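Local coordinates for nucleoporin NUP145N (Chaetomium thermophilum, PDB 5HB6), which probably serves as a structural component of the nuclear pore complex and a docking partner for transport factors, this piece being its autopeptidase domain, at residues V43-N47 and I48-D52; D51-G55 and T56-L60. The protein carries 1 engineered substitution. All blocks are in the same frame, centred on the assembly; numbering follows the deposited sequence.

Interaction 1 of 2, residues V43-N47 and I48-D52. With SO4 (sulfate ion), chain D.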
# COMPACT_ATOMS: atom_id res chain seq x y z
N VAL A 43 -7.33 5.81 -10.47
CA VAL A 43 -8.17 4.65 -10.16
C VAL A 43 -9.64 5.01 -10.29
O VAL A 43 -10.08 6.12 -9.96
CB VAL A 43 -7.87 4.05 -8.77
CG1 VAL A 43 -6.50 3.38 -8.76
CG2 VAL A 43 -7.97 5.09 -7.69
N ASP A 44 -10.42 4.04 -10.74
CA ASP A 44 -11.86 4.20 -10.92
C ASP A 44 -12.53 3.77 -9.62
O ASP A 44 -12.55 2.58 -9.29
CB ASP A 44 -12.34 3.36 -12.09
CG ASP A 44 -13.82 3.53 -12.39
OD1 ASP A 44 -14.54 4.21 -11.62
OD2 ASP A 44 -14.26 2.96 -13.41
N LEU A 45 -13.03 4.74 -8.85
CA LEU A 45 -13.71 4.46 -7.60
C LEU A 45 -15.21 4.59 -7.72
O LEU A 45 -15.91 4.60 -6.70
CB LEU A 45 -13.19 5.37 -6.49
CG LEU A 45 -11.68 5.38 -6.24
CD1 LEU A 45 -11.32 6.29 -5.08
CD2 LEU A 45 -11.17 3.98 -5.99
N SER A 46 -15.73 4.67 -8.95
CA SER A 46 -17.16 4.91 -9.15
C SER A 46 -18.02 3.77 -8.62
O SER A 46 -19.18 3.99 -8.28
CB SER A 46 -17.46 5.18 -10.63
OG SER A 46 -17.17 4.05 -11.44
N ASN A 47 -17.47 2.56 -8.55
CA ASN A 47 -18.23 1.39 -8.10
C ASN A 47 -17.56 0.67 -6.94
O ASN A 47 -17.67 -0.55 -6.80
CB ASN A 47 -18.52 0.46 -9.28
CG ASN A 47 -19.61 1.00 -10.18
OD1 ASN A 47 -19.36 1.34 -11.34
ND2 ASN A 47 -20.83 1.10 -9.65
N ILE A 48 -16.87 1.42 -6.07
CA ILE A 48 -16.31 0.91 -4.83
C ILE A 48 -17.04 1.55 -3.67
O ILE A 48 -17.33 2.76 -3.70
CB ILE A 48 -14.80 1.21 -4.79
CG1 ILE A 48 -14.08 0.32 -5.81
CG2 ILE A 48 -14.24 0.99 -3.39
CD1 ILE A 48 -12.65 0.69 -6.08
N ASN A 49 -17.37 0.75 -2.66
CA ASN A 49 -18.07 1.22 -1.47
C ASN A 49 -17.06 1.81 -0.50
O ASN A 49 -16.37 1.09 0.23
CB ASN A 49 -18.83 0.07 -0.82
CG ASN A 49 -19.63 0.50 0.41
OD1 ASN A 49 -19.60 1.66 0.82
ND2 ASN A 49 -20.36 -0.45 1.00
N LEU A 50 -16.98 3.14 -0.48
CA LEU A 50 -15.98 3.81 0.34
C LEU A 50 -16.25 3.66 1.82
O LEU A 50 -15.34 3.89 2.63
CB LEU A 50 -15.92 5.29 -0.02
CG LEU A 50 -15.53 5.62 -1.46
CD1 LEU A 50 -15.84 7.08 -1.72
CD2 LEU A 50 -14.07 5.34 -1.66
N ASP A 51 -17.46 3.27 2.21
CA ASP A 51 -17.78 3.02 3.60
C ASP A 51 -17.43 1.60 4.03
O ASP A 51 -17.57 1.27 5.21
CB ASP A 51 -19.27 3.27 3.86
CG ASP A 51 -19.57 4.74 4.12
OD1 ASP A 51 -18.72 5.43 4.74
OD2 ASP A 51 -20.65 5.20 3.71
N ASP A 52 -17.00 0.75 3.11
CA ASP A 52 -16.61 -0.61 3.45
C ASP A 52 -15.37 -0.95 2.65
O ASP A 52 -15.30 -1.94 1.92
CB ASP A 52 -17.74 -1.59 3.19
CG ASP A 52 -17.48 -2.94 3.83
OD1 ASP A 52 -16.71 -2.97 4.81
OD2 ASP A 52 -18.05 -3.95 3.36
S SO4 D . -19.92 5.39 -1.30
O1 SO4 D . -18.88 4.70 -2.07
O2 SO4 D . -19.99 6.78 -1.75
O3 SO4 D . -19.60 5.29 0.13
O4 SO4 D . -21.20 4.74 -1.52

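Interaction 2 of 2, residues D51-G55 and T56-L60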
# COMPACT_ATOMS: atom_id res chain seq x y z
N ASP A 51 -17.46 3.27 2.21
CA ASP A 51 -17.78 3.02 3.60
C ASP A 51 -17.43 1.60 4.03
O ASP A 51 -17.57 1.27 5.21
CB ASP A 51 -19.27 3.27 3.86
CG ASP A 51 -19.57 4.74 4.12
OD1 ASP A 51 -18.72 5.43 4.74
OD2 ASP A 51 -20.65 5.20 3.71
N ASP A 52 -17.00 0.75 3.11
CA ASP A 52 -16.61 -0.61 3.45
C ASP A 52 -15.37 -0.95 2.65
O ASP A 52 -15.30 -1.94 1.92
CB ASP A 52 -17.74 -1.59 3.19
CG ASP A 52 -17.48 -2.94 3.83
OD1 ASP A 52 -16.71 -2.97 4.81
OD2 ASP A 52 -18.05 -3.95 3.36
N LEU A 53 -14.36 -0.10 2.81
CA LEU A 53 -13.07 -0.25 2.17
C LEU A 53 -12.01 -0.70 3.16
O LEU A 53 -11.34 -1.73 2.95
CB LEU A 53 -12.66 1.09 1.55
CG LEU A 53 -11.53 1.10 0.53
CD1 LEU A 53 -11.71 2.25 -0.46
CD2 LEU A 53 -10.20 1.21 1.23
N PHE A 54 -11.86 0.03 4.26
CA PHE A 54 -10.83 -0.28 5.25
C PHE A 54 -11.09 -1.65 5.85
O PHE A 54 -12.18 -1.92 6.35
CB PHE A 54 -10.87 0.75 6.39
CG PHE A 54 -10.65 2.19 5.97
CD1 PHE A 54 -9.73 2.55 4.98
CD2 PHE A 54 -11.36 3.18 6.62
CE1 PHE A 54 -9.56 3.87 4.67
CE2 PHE A 54 -11.16 4.49 6.31
CZ PHE A 54 -10.27 4.85 5.33
N GLY A 55 -10.06 -2.50 5.84
CA GLY A 55 -10.19 -3.81 6.44
C GLY A 55 -11.03 -4.80 5.67
O GLY A 55 -11.19 -5.94 6.13
N THR A 56 -11.52 -4.41 4.50
CA THR A 56 -12.41 -5.24 3.69
C THR A 56 -11.84 -5.36 2.28
O THR A 56 -11.68 -6.47 1.77
CB THR A 56 -13.80 -4.60 3.66
OG1 THR A 56 -14.33 -4.60 4.99
CG2 THR A 56 -14.72 -5.36 2.75
N ILE A 57 -11.58 -4.23 1.63
CA ILE A 57 -10.90 -4.20 0.34
C ILE A 57 -9.39 -4.06 0.51
O ILE A 57 -8.61 -4.83 -0.05
CB ILE A 57 -11.47 -3.05 -0.53
CG1 ILE A 57 -12.95 -3.29 -0.87
CG2 ILE A 57 -10.68 -2.90 -1.81
CD1 ILE A 57 -13.61 -2.20 -1.71
N VAL A 58 -8.97 -3.07 1.29
CA VAL A 58 -7.57 -2.83 1.60
C VAL A 58 -7.36 -3.16 3.06
O VAL A 58 -7.98 -2.54 3.94
CB VAL A 58 -7.15 -1.38 1.28
CG1 VAL A 58 -5.67 -1.17 1.61
CG2 VAL A 58 -7.46 -1.04 -0.18
N ILE A 59 -6.48 -4.12 3.33
CA ILE A 59 -6.21 -4.56 4.70
C ILE A 59 -4.76 -4.23 5.00
O ILE A 59 -3.85 -4.70 4.30
CB ILE A 59 -6.45 -6.07 4.90
CG1 ILE A 59 -7.91 -6.41 4.62
CG2 ILE A 59 -6.16 -6.45 6.33
CD1 ILE A 59 -8.18 -6.76 3.21
N LEU A 60 -4.56 -3.44 6.06
CA LEU A 60 -3.24 -3.03 6.51
C LEU A 60 -3.06 -3.51 7.94
O LEU A 60 -3.73 -3.04 8.85
CB LEU A 60 -3.10 -1.51 6.42
CG LEU A 60 -3.04 -1.00 4.99
CD1 LEU A 60 -3.15 0.50 4.92
CD2 LEU A 60 -1.73 -1.40 4.34

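Interaction 1 of 2, residues V43-N47 and I48-D52
Leu-45 CG and Ile-48 CG1 each lie beside their own backbone N (chi1 -55° and -71°), and this brings Leu-45 CD2 against Ile-48 CD1 at 3.6 Å, the two side chains crossing at a slant. They meet on a beta turn in the loop between strands 35-39 and 58-61, closed by a weak bond of 3.4 Å from Ile-48 N to Leu-45 O. An Asx turn leads into it: Asp-44 OD1 accepts from Ser-46 N at 3.0 Å and, on its syn side, from Ser-46 OG at 2.6 Å. Two bonds to one oxygen hold the Asp-44 carboxylate in place. Ile-48 CD1 also rests on the Asp-44 carbonyl oxygen, 3.7 Å from O. Cutting Ile-48 back to an alanine would probably leave Leu-45 CD2 without its apolar mate and open a gap over that carbonyl. Further on, Leu-50 packs against helix 10-14, and a second Asx turn links Asp-51 N to Asn-49 OD1, the donor standing above the amide carbonyl plane. A sulfate ion, probably from the crystallisation liquor, is also gripped by Arg-14 and Arg-21; Leu-50 N reaches its O1 in an almost straight bond of 2.9 Å (178°).

Interaction 2 of 2, residues D51-G55 and T56-L60
Asp-52 and Thr-56 cross at about a right angle, and the threonine hydroxyl is the group that joins them: Thr-56 OG1 donates to Asp-52 OD1 at 2.9 Å, coming from above the carboxylate plane, 43° out of it. With chi1 at -166°, CG of Asp-52 stands opposite the backbone N, which carries the carboxylate over to the threonine. The methyl group lies against the same residue, Thr-56 CG2 being 3.6 Å from Asp-52 O, so both branches of the threonine are engaged. Leu-53 and Val-58 behave differently. They run side by side and point the same way, with Leu-53 CD2 3.8 Å from Val-58 CG2 in one of the two conformers modelled for the leucine; both side chains also touch Val-29 of strand 28-31. The backbone forms a type II beta turn over residues 53-56, with Gly-55 at the third position, where its positive phi of 74° belongs. Leu-53 O accepts three amides here: Thr-56 N at 3.1 Å, from above the carbonyl plane, then Ile-57 N at 2.8 Å and Val-58 N at 3.2 Å, both less tilted from it. In return Gly-55 N donates to Val-58 O at 2.8 Å, and Phe-54 and Val-58 make a single beta bridge where the chain enters strand 58-61. That strand pairs antiparallel with strand 64-67. Phe-54 turns its CB away from residues 56-60, and its ring meets that of Tyr-4. From strand 58-61, Ile-59 sets CG1 alongside the peptide of Gly-55, 3.6 Å from Gly-55 O.

Overall arrangement
Interaction 1 precedes interaction 2 on one unbroken run of chain, the two sharing Asp-51 and Asp-52, with centres about 11 Å apart on the same side of the domain. Together they carry the chain from the loop after strand 35-39, part of the six-stranded antiparallel sheet, into strand 58-61 of the separate two-stranded sheet. Residues 43-52 lie against helix 10-14, whereas residues 51-60 reach strands 4-7 and 28-31. The two regions also touch through side chains: Ile-48 CG2 packs 3.7 Å from Ile-57 CD1, in one of two conformers modelled for Ile-57. Successive turns thus lead the chain past helix 10-14 and from one sheet to the other within the autopeptidase domain.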